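DUF3120 domain-containing protein (Bordetella pertussis, PDB 6RGN) serves as the N-terminal domain of the type III secretion effector BteA, targeting it to membranes and probably binding the phosphoinositide PIP2. Local coordinates at residues D60-V63 against R64-S68; H72-S75 against E76-E80; H83-R86 against Q87-S91; V104-N107 against H108-A111; D132-K135 against Q136-H139. All blocks are in the same frame, centred on the assembly; numbering follows the deposited sequence.

Contact 1: D60-V63 against R64-S68; sequences DEFV and RSVAS. With SO4 (sulfate ion), chain B.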
loop_
_atom_site.group_PDB
_atom_site.type_symbol
_atom_site.label_atom_id
_atom_site.label_comp_id
_atom_site.label_asym_id
_atom_site.label_seq_id
_atom_site.Cartn_x
_atom_site.Cartn_y
_atom_site.Cartn_z
ATOM N N ASP A 60 -6.185 1.964 -8.751
ATOM C CA ASP A 60 -5.263 3.099 -8.484
ATOM C C ASP A 60 -5.749 3.934 -7.272
ATOM O O ASP A 60 -5.214 5.024 -7.057
ATOM C CB ASP A 60 -5.134 3.947 -9.749
ATOM C CG ASP A 60 -4.443 3.222 -10.901
ATOM O OD1 ASP A 60 -3.506 2.474 -10.637
ATOM O OD2 ASP A 60 -4.886 3.383 -12.029
ATOM N N GLU A 61 -6.758 3.479 -6.523
ATOM C CA GLU A 61 -7.337 4.316 -5.439
ATOM C C GLU A 61 -6.300 4.622 -4.359
ATOM O O GLU A 61 -6.168 5.802 -3.945
ATOM C CB GLU A 61 -8.554 3.642 -4.802
ATOM C CG GLU A 61 -9.750 3.567 -5.700
ATOM C CD GLU A 61 -10.879 2.772 -5.051
ATOM O OE1 GLU A 61 -11.284 3.159 -3.922
ATOM O OE2 GLU A 61 -11.323 1.762 -5.650
ATOM N N PHE A 62 -5.517 3.654 -3.942
ATOM C CA PHE A 62 -4.501 3.884 -2.892
ATOM C C PHE A 62 -3.477 4.923 -3.367
ATOM O O PHE A 62 -3.278 5.979 -2.672
ATOM C CB PHE A 62 -3.748 2.635 -2.437
ATOM C CG PHE A 62 -2.841 3.011 -1.293
ATOM C CD1 PHE A 62 -3.389 3.375 -0.079
ATOM C CD2 PHE A 62 -1.478 3.169 -1.459
ATOM C CE1 PHE A 62 -2.598 3.732 0.996
ATOM C CE2 PHE A 62 -0.668 3.582 -0.402
ATOM C CZ PHE A 62 -1.249 3.920 0.817
ATOM N N VAL A 63 -2.845 4.682 -4.513
ATOM C CA VAL A 63 -1.851 5.675 -5.028
ATOM C C VAL A 63 -2.534 7.031 -5.257
ATOM O O VAL A 63 -1.856 8.079 -5.109
ATOM C CB VAL A 63 -1.089 5.162 -6.278
ATOM C CG1 VAL A 63 -0.163 6.218 -6.834
ATOM C CG2 VAL A 63 -0.232 3.944 -5.914
ATOM N N ARG A 64 -3.775 7.114 -5.704
ATOM C CA ARG A 64 -4.406 8.470 -5.818
ATOM C C ARG A 64 -4.482 9.127 -4.424
ATOM O O ARG A 64 -4.438 10.375 -4.353
ATOM C CB ARG A 64 -5.783 8.434 -6.506
ATOM C CG ARG A 64 -5.675 8.274 -8.020
ATOM C CD ARG A 64 -6.961 8.431 -8.831
ATOM N NE ARG A 64 -8.140 7.906 -8.128
ATOM C CZ ARG A 64 -8.736 6.709 -8.355
ATOM N NH1 ARG A 64 -9.821 6.381 -7.658
ATOM N NH2 ARG A 64 -8.261 5.866 -9.259
ATOM N N SER A 65 -4.771 8.351 -3.382
ATOM C CA SER A 65 -5.082 8.864 -2.019
ATOM C C SER A 65 -3.817 9.476 -1.398
ATOM O O SER A 65 -3.951 10.354 -0.536
ATOM C CB SER A 65 -5.656 7.793 -1.105
ATOM O OG SER A 65 -4.676 6.867 -0.705
ATOM N N VAL A 66 -2.633 9.006 -1.819
ATOM C CA VAL A 66 -1.328 9.537 -1.350
ATOM C C VAL A 66 -0.723 10.562 -2.337
ATOM O O VAL A 66 0.462 10.962 -2.098
ATOM C CB VAL A 66 -0.371 8.380 -1.014
ATOM C CG1 VAL A 66 -0.960 7.533 0.079
ATOM C CG2 VAL A 66 0.013 7.456 -2.167
ATOM N N ALA A 67 -1.434 10.985 -3.372
ATOM C CA ALA A 67 -1.039 12.119 -4.250
ATOM C C ALA A 67 -1.171 13.459 -3.526
ATOM O O ALA A 67 -2.040 13.566 -2.628
ATOM C CB ALA A 67 -1.848 12.163 -5.532
ATOM N N SER A 68 -0.293 14.415 -3.858
ATOM C CA SER A 68 -0.380 15.824 -3.399
ATOM C C SER A 68 -0.774 16.703 -4.574
ATOM O O SER A 68 0.060 16.948 -5.439
ATOM C CB SER A 68 0.934 16.293 -2.771
ATOM O OG SER A 68 0.873 17.660 -2.402
HETATM S S SO4 B . -2.080 18.160 -0.531
HETATM O O1 SO4 B . -2.231 18.906 -1.761
HETATM O O2 SO4 B . -2.962 17.005 -0.561
HETATM O O3 SO4 B . -0.715 17.700 -0.402
HETATM O O4 SO4 B . -2.408 19.021 0.606
HETATM O O HOH W 1 -8.951 2.791 -9.686
#

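Contact 2: H72-S75 against E76-E80; sequences HHSS and EALRE. With SO4 (sulfate ion), chain E.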
loop_
_atom_site.group_PDB
_atom_site.type_symbol
_atom_site.label_atom_id
_atom_site.label_comp_id
_atom_site.label_asym_id
_atom_site.label_seq_id
_atom_site.Cartn_x
_atom_site.Cartn_y
_atom_site.Cartn_z
ATOM N N HIS A 72 3.469 18.988 -3.438
ATOM C CA HIS A 72 4.496 18.614 -2.428
ATOM C C HIS A 72 5.163 17.287 -2.859
ATOM O O HIS A 72 4.430 16.324 -3.206
ATOM C CB HIS A 72 3.853 18.547 -1.053
ATOM C CG HIS A 72 3.193 19.814 -0.623
ATOM N ND1 HIS A 72 2.680 19.962 0.654
ATOM C CD2 HIS A 72 3.005 20.996 -1.251
ATOM C CE1 HIS A 72 2.147 21.165 0.773
ATOM N NE2 HIS A 72 2.357 21.835 -0.373
ATOM N N HIS A 73 6.500 17.220 -2.843
ATOM C CA HIS A 73 7.297 16.014 -3.212
ATOM C C HIS A 73 6.973 14.881 -2.206
ATOM O O HIS A 73 6.760 15.198 -0.997
ATOM C CB HIS A 73 8.764 16.457 -3.376
ATOM C CG HIS A 73 9.781 15.651 -2.636
ATOM N ND1 HIS A 73 10.840 15.015 -3.287
ATOM C CD2 HIS A 73 9.941 15.403 -1.313
ATOM C CE1 HIS A 73 11.602 14.401 -2.395
ATOM N NE2 HIS A 73 11.061 14.610 -1.167
ATOM N N SER A 74 6.857 13.625 -2.662
ATOM C CA SER A 74 6.678 12.463 -1.762
ATOM C C SER A 74 8.026 12.066 -1.143
ATOM O O SER A 74 9.022 12.139 -1.842
ATOM C CB SER A 74 6.063 11.321 -2.511
ATOM O OG SER A 74 4.805 11.736 -3.007
ATOM N N SER A 75 8.054 11.688 0.123
ATOM C CA SER A 75 9.266 11.166 0.800
ATOM C C SER A 75 9.680 9.876 0.092
ATOM O O SER A 75 8.815 9.242 -0.542
ATOM C CB SER A 75 9.046 10.871 2.239
ATOM O OG SER A 75 8.094 9.817 2.379
ATOM N N GLU A 76 10.943 9.494 0.251
ATOM C CA GLU A 76 11.500 8.220 -0.279
ATOM C C GLU A 76 10.664 7.101 0.330
ATOM O O GLU A 76 10.343 6.171 -0.388
ATOM C CB GLU A 76 12.999 8.063 0.030
ATOM C CG GLU A 76 13.605 6.754 -0.470
ATOM C CD GLU A 76 15.131 6.645 -0.379
ATOM O OE1 GLU A 76 15.723 5.695 -1.005
ATOM O OE2 GLU A 76 15.763 7.516 0.298
ATOM N N ALA A 77 10.276 7.220 1.594
ATOM C CA ALA A 77 9.494 6.173 2.301
ATOM C C ALA A 77 8.148 5.989 1.583
ATOM O O ALA A 77 7.752 4.837 1.375
ATOM C CB ALA A 77 9.291 6.527 3.725
ATOM N N LEU A 78 7.520 7.082 1.177
ATOM C CA LEU A 78 6.180 7.030 0.521
ATOM C C LEU A 78 6.409 6.485 -0.899
ATOM O O LEU A 78 5.574 5.691 -1.330
ATOM C CB LEU A 78 5.538 8.409 0.470
ATOM C CG LEU A 78 4.148 8.430 -0.150
ATOM C CD1 LEU A 78 3.295 7.299 0.357
ATOM C CD2 LEU A 78 3.411 9.759 0.059
ATOM N N ARG A 79 7.464 6.878 -1.608
ATOM C CA ARG A 79 7.729 6.367 -2.987
ATOM C C ARG A 79 7.947 4.844 -2.943
ATOM O O ARG A 79 7.432 4.155 -3.787
ATOM C CB ARG A 79 8.972 6.983 -3.615
ATOM C CG ARG A 79 8.793 8.433 -4.022
ATOM C CD ARG A 79 10.070 8.848 -4.743
ATOM N NE ARG A 79 10.511 10.042 -4.062
ATOM C CZ ARG A 79 11.716 10.235 -3.506
ATOM N NH1 ARG A 79 11.943 11.391 -2.898
ATOM N NH2 ARG A 79 12.675 9.311 -3.537
ATOM N N GLU A 80 8.602 4.336 -1.898
ATOM C CA GLU A 80 8.789 2.868 -1.744
ATOM C C GLU A 80 7.443 2.194 -1.479
ATOM O O GLU A 80 7.220 1.099 -1.990
ATOM C CB GLU A 80 9.738 2.482 -0.612
ATOM C CG GLU A 80 10.178 1.022 -0.722
ATOM C CD GLU A 80 11.015 0.805 -1.972
ATOM O OE1 GLU A 80 11.915 1.634 -2.187
ATOM O OE2 GLU A 80 10.730 -0.153 -2.765
HETATM S S SO4 E . 3.323 16.428 2.690
HETATM O O1 SO4 E . 4.332 16.292 1.656
HETATM O O2 SO4 E . 2.307 15.483 2.520
HETATM O O3 SO4 E . 3.947 16.235 3.952
HETATM O O4 SO4 E . 2.764 17.757 2.607
#

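Contact 3: H83-R86 against Q87-S91; sequences HDVR and QFQAS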
loop_
_atom_site.group_PDB
_atom_site.type_symbol
_atom_site.label_atom_id
_atom_site.label_comp_id
_atom_site.label_asym_id
_atom_site.label_seq_id
_atom_site.Cartn_x
_atom_site.Cartn_y
_atom_site.Cartn_z
ATOM N N HIS A 83 5.611 2.090 -4.838
ATOM C CA HIS A 83 6.290 1.111 -5.702
ATOM C C HIS A 83 5.908 -0.310 -5.260
ATOM O O HIS A 83 5.741 -1.182 -6.121
ATOM C CB HIS A 83 7.802 1.330 -5.689
ATOM C CG HIS A 83 8.490 0.187 -6.331
ATOM N ND1 HIS A 83 8.723 0.120 -7.672
ATOM C CD2 HIS A 83 8.966 -0.955 -5.792
ATOM C CE1 HIS A 83 9.340 -1.021 -7.960
ATOM N NE2 HIS A 83 9.478 -1.709 -6.816
ATOM N N ASP A 84 5.909 -0.576 -3.970
ATOM C CA ASP A 84 5.547 -1.916 -3.463
ATOM C C ASP A 84 4.079 -2.287 -3.758
ATOM O O ASP A 84 3.806 -3.489 -3.979
ATOM C CB ASP A 84 5.817 -1.986 -1.979
ATOM C CG ASP A 84 7.309 -2.023 -1.629
ATOM O OD1 ASP A 84 8.131 -2.128 -2.543
ATOM O OD2 ASP A 84 7.613 -1.971 -0.407
ATOM N N VAL A 85 3.141 -1.352 -3.648
ATOM C CA VAL A 85 1.736 -1.568 -4.080
ATOM C C VAL A 85 1.758 -2.063 -5.540
ATOM O O VAL A 85 1.175 -3.133 -5.829
ATOM C CB VAL A 85 0.840 -0.320 -3.944
ATOM C CG1 VAL A 85 -0.507 -0.615 -4.586
ATOM C CG2 VAL A 85 0.672 0.041 -2.490
ATOM N N ARG A 86 2.439 -1.341 -6.419
ATOM C CA ARG A 86 2.466 -1.668 -7.877
ATOM C C ARG A 86 3.175 -3.011 -8.148
ATOM O O ARG A 86 2.791 -3.750 -9.103
ATOM C CB ARG A 86 3.221 -0.622 -8.690
ATOM C CG ARG A 86 2.744 0.822 -8.596
ATOM C CD ARG A 86 1.271 0.928 -8.523
ATOM N NE ARG A 86 0.699 2.138 -9.118
ATOM C CZ ARG A 86 -0.626 2.323 -9.180
ATOM N NH1 ARG A 86 -1.075 3.446 -9.754
ATOM N NH2 ARG A 86 -1.456 1.408 -8.582
ATOM N N GLN A 87 4.230 -3.303 -7.396
ATOM C CA GLN A 87 4.975 -4.561 -7.598
ATOM C C GLN A 87 4.031 -5.712 -7.207
ATOM O O GLN A 87 4.017 -6.718 -7.913
ATOM C CB GLN A 87 6.308 -4.549 -6.827
ATOM C CG GLN A 87 7.298 -5.574 -7.351
ATOM C CD GLN A 87 7.842 -5.189 -8.703
ATOM O OE1 GLN A 87 8.371 -4.096 -8.861
ATOM N NE2 GLN A 87 7.709 -6.064 -9.679
ATOM N N PHE A 88 3.346 -5.630 -6.068
ATOM C CA PHE A 88 2.415 -6.705 -5.667
ATOM C C PHE A 88 1.362 -6.919 -6.772
ATOM O O PHE A 88 1.191 -8.046 -7.203
ATOM C CB PHE A 88 1.881 -6.472 -4.268
ATOM C CG PHE A 88 0.949 -7.569 -3.840
ATOM C CD1 PHE A 88 1.398 -8.859 -3.612
ATOM C CD2 PHE A 88 -0.387 -7.299 -3.720
ATOM C CE1 PHE A 88 0.514 -9.845 -3.228
ATOM C CE2 PHE A 88 -1.272 -8.292 -3.374
ATOM C CZ PHE A 88 -0.820 -9.581 -3.141
ATOM N N GLN A 89 0.761 -5.834 -7.264
ATOM C CA GLN A 89 -0.258 -5.826 -8.342
ATOM C C GLN A 89 0.295 -6.464 -9.606
ATOM O O GLN A 89 -0.454 -7.217 -10.274
ATOM C CB GLN A 89 -0.660 -4.385 -8.682
ATOM C CG GLN A 89 -1.607 -3.839 -7.632
ATOM C CD GLN A 89 -1.994 -2.399 -7.852
ATOM O OE1 GLN A 89 -1.164 -1.569 -8.271
ATOM N NE2 GLN A 89 -3.283 -2.119 -7.685
ATOM N N ALA A 90 1.555 -6.173 -9.934
ATOM C CA ALA A 90 2.165 -6.553 -11.226
ATOM C C ALA A 90 2.017 -8.066 -11.470
ATOM O O ALA A 90 1.650 -8.426 -12.584
ATOM C CB ALA A 90 3.606 -6.124 -11.246
ATOM N N SER A 91 2.173 -8.891 -10.424
ATOM C CA SER A 91 2.054 -10.382 -10.507
ATOM C C SER A 91 0.586 -10.829 -10.502
ATOM O O SER A 91 0.324 -11.992 -10.808
ATOM C CB SER A 91 2.782 -11.066 -9.415
ATOM O OG SER A 91 2.329 -10.533 -8.196
HETATM O O HOH W 2 10.079 -4.201 -6.403
#

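Contact 4: V104-N107 against H108-A111; sequences VALN and HWEA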
loop_
_atom_site.group_PDB
_atom_site.type_symbol
_atom_site.label_atom_id
_atom_site.label_comp_id
_atom_site.label_asym_id
_atom_site.label_seq_id
_atom_site.Cartn_x
_atom_site.Cartn_y
_atom_site.Cartn_z
ATOM N N VAL A 104 5.778 -3.930 5.629
ATOM C CA VAL A 104 6.995 -3.380 6.295
ATOM C C VAL A 104 7.191 -1.909 5.834
ATOM O O VAL A 104 7.503 -1.030 6.678
ATOM C CB VAL A 104 8.182 -4.327 6.034
ATOM C CG1 VAL A 104 9.496 -3.740 6.461
ATOM C CG2 VAL A 104 7.984 -5.696 6.706
ATOM N N ALA A 105 6.981 -1.640 4.551
ATOM C CA ALA A 105 7.190 -0.325 3.912
ATOM C C ALA A 105 6.170 0.676 4.460
ATOM O O ALA A 105 6.582 1.785 4.789
ATOM C CB ALA A 105 7.041 -0.440 2.436
ATOM N N LEU A 106 4.924 0.252 4.714
ATOM C CA LEU A 106 3.913 1.078 5.423
ATOM C C LEU A 106 4.343 1.382 6.861
ATOM O O LEU A 106 4.246 2.592 7.253
ATOM C CB LEU A 106 2.537 0.402 5.388
ATOM C CG LEU A 106 1.878 0.279 4.021
ATOM C CD1 LEU A 106 0.719 -0.729 4.068
ATOM C CD2 LEU A 106 1.327 1.627 3.573
ATOM N N ASN A 107 4.900 0.409 7.615
ATOM C CA ASN A 107 5.421 0.675 8.971
ATOM C C ASN A 107 6.582 1.677 8.894
ATOM O O ASN A 107 6.606 2.622 9.708
ATOM C CB ASN A 107 5.902 -0.606 9.628
ATOM C CG ASN A 107 4.776 -1.634 9.769
ATOM O OD1 ASN A 107 3.598 -1.260 9.768
ATOM N ND2 ASN A 107 5.133 -2.887 10.009
ATOM N N HIS A 108 7.527 1.484 7.949
ATOM C CA HIS A 108 8.666 2.422 7.795
ATOM C C HIS A 108 8.149 3.842 7.522
ATOM O O HIS A 108 8.747 4.795 8.050
ATOM C CB HIS A 108 9.623 1.966 6.716
ATOM C CG HIS A 108 10.703 2.977 6.470
ATOM N ND1 HIS A 108 11.673 3.257 7.425
ATOM C CD2 HIS A 108 11.016 3.740 5.388
ATOM C CE1 HIS A 108 12.488 4.206 6.979
ATOM N NE2 HIS A 108 12.127 4.501 5.741
ATOM N N TRP A 109 7.152 3.982 6.657
ATOM C CA TRP A 109 6.578 5.311 6.315
ATOM C C TRP A 109 5.962 5.946 7.575
ATOM O O TRP A 109 6.209 7.144 7.828
ATOM C CB TRP A 109 5.586 5.161 5.162
ATOM C CG TRP A 109 4.969 6.446 4.702
ATOM C CD1 TRP A 109 5.539 7.685 4.709
ATOM C CD2 TRP A 109 3.604 6.625 4.319
ATOM N NE1 TRP A 109 4.647 8.626 4.296
ATOM C CE2 TRP A 109 3.431 8.011 4.079
ATOM C CE3 TRP A 109 2.528 5.751 4.116
ATOM C CZ2 TRP A 109 2.224 8.525 3.630
ATOM C CZ3 TRP A 109 1.341 6.268 3.677
ATOM C CH2 TRP A 109 1.189 7.638 3.431
ATOM N N GLU A 110 5.143 5.167 8.308
ATOM C CA GLU A 110 4.489 5.647 9.542
ATOM C C GLU A 110 5.531 6.038 10.579
ATOM O O GLU A 110 5.302 7.047 11.219
ATOM C CB GLU A 110 3.507 4.627 10.081
ATOM C CG GLU A 110 2.636 5.127 11.244
ATOM C CD GLU A 110 1.620 4.042 11.643
ATOM O OE1 GLU A 110 1.689 2.912 11.058
ATOM O OE2 GLU A 110 0.731 4.334 12.481
ATOM N N ALA A 111 6.599 5.266 10.743
ATOM C CA ALA A 111 7.656 5.575 11.722
ATOM C C ALA A 111 8.415 6.832 11.300
ATOM O O ALA A 111 8.820 7.552 12.210
ATOM C CB ALA A 111 8.599 4.415 11.844
#

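Contact 5: D132-K135 against Q136-H139; sequences DAYK and QQLH. With SO4 (sulfate ion), chain C.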
loop_
_atom_site.group_PDB
_atom_site.type_symbol
_atom_site.label_atom_id
_atom_site.label_comp_id
_atom_site.label_asym_id
_atom_site.label_seq_id
_atom_site.Cartn_x
_atom_site.Cartn_y
_atom_site.Cartn_z
ATOM N N ASP A 132 -4.102 -8.098 4.777
ATOM C CA ASP A 132 -4.447 -9.250 5.640
ATOM C C ASP A 132 -5.321 -10.237 4.852
ATOM O O ASP A 132 -5.142 -11.459 5.008
ATOM C CB ASP A 132 -5.213 -8.814 6.889
ATOM C CG ASP A 132 -4.274 -8.219 7.941
ATOM O OD1 ASP A 132 -3.073 -8.550 7.881
ATOM O OD2 ASP A 132 -4.760 -7.435 8.798
ATOM N N ALA A 133 -6.230 -9.724 4.023
ATOM C CA ALA A 133 -7.173 -10.568 3.252
ATOM C C ALA A 133 -6.395 -11.356 2.173
ATOM O O ALA A 133 -6.714 -12.525 1.901
ATOM C CB ALA A 133 -8.241 -9.688 2.613
ATOM N N TYR A 134 -5.499 -10.688 1.464
ATOM C CA TYR A 134 -4.630 -11.376 0.477
ATOM C C TYR A 134 -3.654 -12.285 1.202
ATOM O O TYR A 134 -3.418 -13.378 0.702
ATOM C CB TYR A 134 -3.837 -10.409 -0.404
ATOM C CG TYR A 134 -4.688 -9.856 -1.496
ATOM C CD1 TYR A 134 -4.907 -10.551 -2.669
ATOM C CD2 TYR A 134 -5.189 -8.578 -1.372
ATOM C CE1 TYR A 134 -5.674 -9.998 -3.687
ATOM C CE2 TYR A 134 -6.016 -8.056 -2.339
ATOM C CZ TYR A 134 -6.219 -8.734 -3.509
ATOM O OH TYR A 134 -6.965 -8.100 -4.468
ATOM N N LYS A 135 -3.112 -11.885 2.352
ATOM C CA LYS A 135 -2.336 -12.888 3.135
ATOM C C LYS A 135 -3.160 -14.153 3.387
ATOM O O LYS A 135 -2.593 -15.204 3.176
ATOM C CB LYS A 135 -1.781 -12.362 4.452
ATOM C CG LYS A 135 -0.617 -11.397 4.284
ATOM C CD LYS A 135 -0.128 -10.851 5.619
ATOM C CE LYS A 135 0.981 -9.818 5.480
ATOM N NZ LYS A 135 1.734 -9.790 6.759
ATOM N N GLN A 136 -4.404 -14.067 3.878
ATOM C CA GLN A 136 -5.270 -15.243 4.165
ATOM C C GLN A 136 -5.416 -16.079 2.886
ATOM O O GLN A 136 -5.251 -17.303 2.929
ATOM C CB GLN A 136 -6.628 -14.768 4.693
ATOM C CG GLN A 136 -7.668 -15.878 4.793
ATOM C CD GLN A 136 -9.034 -15.347 5.159
ATOM O OE1 GLN A 136 -9.159 -14.196 5.556
ATOM N NE2 GLN A 136 -10.059 -16.194 5.102
ATOM N N GLN A 137 -5.763 -15.437 1.785
ATOM C CA GLN A 137 -5.986 -16.108 0.478
ATOM C C GLN A 137 -4.718 -16.847 0.026
ATOM O O GLN A 137 -4.854 -17.942 -0.565
ATOM C CB GLN A 137 -6.353 -15.055 -0.558
ATOM C CG GLN A 137 -6.649 -15.606 -1.935
ATOM C CD GLN A 137 -7.460 -14.591 -2.700
ATOM O OE1 GLN A 137 -8.703 -14.592 -2.632
ATOM N NE2 GLN A 137 -6.778 -13.758 -3.486
ATOM N N LEU A 138 -3.533 -16.246 0.210
ATOM C CA LEU A 138 -2.266 -16.908 -0.213
ATOM C C LEU A 138 -1.897 -18.046 0.747
ATOM O O LEU A 138 -1.373 -19.043 0.275
ATOM C CB LEU A 138 -1.151 -15.879 -0.338
ATOM C CG LEU A 138 -1.402 -14.830 -1.418
ATOM C CD1 LEU A 138 -0.464 -13.688 -1.240
ATOM C CD2 LEU A 138 -1.323 -15.429 -2.808
ATOM N N HIS A 139 -2.197 -17.909 2.038
ATOM C CA HIS A 139 -2.001 -18.966 3.065
ATOM C C HIS A 139 -2.884 -20.176 2.743
ATOM O O HIS A 139 -2.415 -21.320 2.911
ATOM C CB HIS A 139 -2.256 -18.403 4.467
ATOM C CG HIS A 139 -1.110 -17.577 4.946
ATOM N ND1 HIS A 139 0.200 -18.057 4.970
ATOM C CD2 HIS A 139 -1.054 -16.310 5.413
ATOM C CE1 HIS A 139 1.004 -17.095 5.412
ATOM N NE2 HIS A 139 0.263 -16.011 5.663
HETATM S S SO4 C . 0.878 -13.616 8.740
HETATM O O1 SO4 C . -0.428 -14.170 8.500
HETATM O O2 SO4 C . 1.698 -13.817 7.568
HETATM O O3 SO4 C . 1.475 -14.265 9.875
HETATM O O4 SO4 C . 0.765 -12.211 8.996
#

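Contact 1: D60-V63 against R64-S68
R64 reaches back to D60 through its backbone, R64 N donating to D60 O at 2.9 Å. Its side chain folds over the same turn, bent at chi3 (-35°), which lays one guanidinium face over E61 CA and brings NH1 to 3.4 Å from E61 CG. The carboxylates of these two neighbours are engaged with other arginines, D60 with R86 and E61 with R53. A water in the guanidinium plane instead joins R64 NH2 to D60 N.

S65 N bonds to E61 O, while S65 OG, placed between the backbone N and the carbonyl carbon (chi1 73°), turns back on F62 O at 2.6 Å, meeting a lone pair in the carbonyl plane. The hydroxyl bonds back within the last turn of the short helix 61-65, which packs, through F62, against helices 76-90 and 124-140 in this all-helical domain.

V66, where the backbone leaves helical geometry, adds a second grip on F62 O through its N at 3.2 Å. V66 CG1 lies 3.7 Å from CZ of the buried F62, approaching the ring obliquely. S68 OG donates to O3 of a sulfate at 2.6 Å; K119 and R70 bind the same anion.

Contact 2: H72-S75 against E76-E80
A serine N-cap joins S75 to L78 where the loop after helix 61-65 runs into helix 76-90. S75 OG accepts from L78 N at 3.0 Å, with an N-H...O angle of 150°. A chi1 of 64° swings the hydroxyl back over the first turn, onto an amide whose other bond, to S75 O, is weak. The same buried oxygen is hydrogen-bonded to E116 of helix 114-120. S75 O opens the regular pattern by accepting from R79 N at 2.9 Å.

R79 folds its side chain back along the incoming loop. One guanidinium face lies over the S75-E76 backbone, and NE and NH1 both make weak bonds to S74 O, at 3.4 and 3.2 Å. The H73 ring stands at the guanidinium edge, the two planes 65° apart. Further out, H72 ND1 donates to sulfate O4 at 2.9 Å, almost straight; R120 and K119 hold the same ion. The sulfate probably comes from the crystallisation liquor, but the basic cluster might mark an anion-binding patch.

On the inner side, L78 CD2 touches the S74 side chain and L78 also packs on V66, W109 and helix 114-120, while A77 lies against helix 96-112.

Contact 3: H83-R86 against Q87-S91
R86 and Q89 run side by side and point the same way from the C-terminal half of helix 76-90, one turn apart in this helical bundle. Their flat ends are nearly parallel, guanidinium and amide planes differing by 18°. R86 NH2 donates to Q89 OE1 at 3.0 Å, striking a lone pair in the carbonyl plane although the oxygen lies somewhat out of the guanidinium plane. Bends at chi2 and chi3 fold the arginine along the helix to meet it. Both groups are held further: R86 NH1 is salt-bridged to D60, and Q89 NE2 donates to N59 O, which should fix the amide's rotation.

H83 and Q87, one turn apart on an outer face, also lie alongside each other, but with ring and amide planes 50° apart. H83 NE2 and Q87 OE1 do not bond directly; a water in the plane of the imidazole links them, 2.6 Å from H83 NE2 and donating to Q87 OE1 at 3.0 Å.

On the buried face, V85 sets CG1 against the amide end of Q89, 3.9 Å from OE1, and F88 turns its ring onto L99 and L55. S91 OG turns back and donates to F88 O at 2.9 Å.

Contact 4: V104-N107 against H108-A111
The indole of W109 meets L106 at its edge: L106 CD2 lies near the ring plane, 4.3 Å from CE3, a light apolar touch between residues one turn apart. W109 CG is anti to the backbone N (chi1 -178°), which carries the indole off the helix surface and into the protein. There it forms an edge-to-face pair with F117, packs among L78, V66 and V124, and bonds through NE1 to E116, so the one polar atom of this buried ring is satisfied.

The other flat groups are less buried. The imidazole of H108 leads away from the preceding turn and rests on A77 of helix 76-90. The amide of N107 is pinned at both ends, ND2 by E103 and OD1 by a weak bond from R128, with its side chain about 4 Å from a bound sodium ion. E110, extended beyond CG, sends OE1 into a salt bridge with the same R128, which thus reaches two neighbouring polar groups on this helix.

Underneath, the backbone is a regular alpha helix. Four successive i to i+4 bonds, from H108 N to V104 O through A111 N to N107 O, measure 2.8 to 2.9 Å. The L106 side chain touches V81, L127 and I131, while A105 lies against D84.

An apolar stripe of L106 and W109 flanked by polar groups is the amphipathic pattern of a bundle helix, here helix 96-112, consistent with the helical-bundle membrane-localisation domains to which this family is related.

Contact 5: D132-K135 against Q136-H139
Y134 and Q137 lie side by side on helix 124-140, pointing the same way, and form the closer-packed part of this surface contact. The amide of Q137 stands perpendicular to the tyrosine ring, its NE2 3.8 Å from Y134 CD1. The ring is the one buried group here: it lies against L99, L55 and D93, and its hydroxyl is hydrogen-bonded to M52 O, which fixes its far end. L138 closes over the same turn, its CG 3.3 Å from Y134 O, the carbonyl that also accepts from L138 N at 2.9 Å.

The K135-H139 side is looser at its side-chain ends. The two side chains touch only near the backbone, K135 CB lying 4.1 Å from H139 CD2, and then reach different oxygens of one sulfate. K135 keeps its chain extended beyond CG, and its NZ makes a weak bond to sulfate O4 at 3.4 Å. H139 NE2 donates to O2 at 3.2 Å, the oxygen lying at the ring edge and near its plane. With chi1 at -77°, the histidine CG sits beside its own backbone N and the ring leans back toward K135 O, H139 CD2 2.9 Å from it. The sulfate, probably from the crystallisation liquor, could favour a protonated H139, though K135 nearby would act against this. On the exposed flank, Q136 NE2 turns onward to E140.

Helix 124-140 rests here against the start of helix 96-112, with the K135 and H139 side chains both touching L96, while Y134, A133 and Q137 meet the N-terminal loop around M52 and L55.

The five contacts follow one another in series; each is local, and none nests within or crosses another. Contact 1 closes the short helix 61-65, and after the loop contact 2 caps the start of helix 76-90, V66 packing on L78. Contact 3 lies further along that helix and returns to contact 1 through the D60-R86 salt bridge and F62 against V85. Contact 4, on helix 96-112, sets W109 and H108 against contact 2 and A105 against D84 of contact 3. Contact 5, near the C terminus, meets contact 3 where Y134 touches F88; its centre is about 27 Å from that of contact 2, across the centre of the chain.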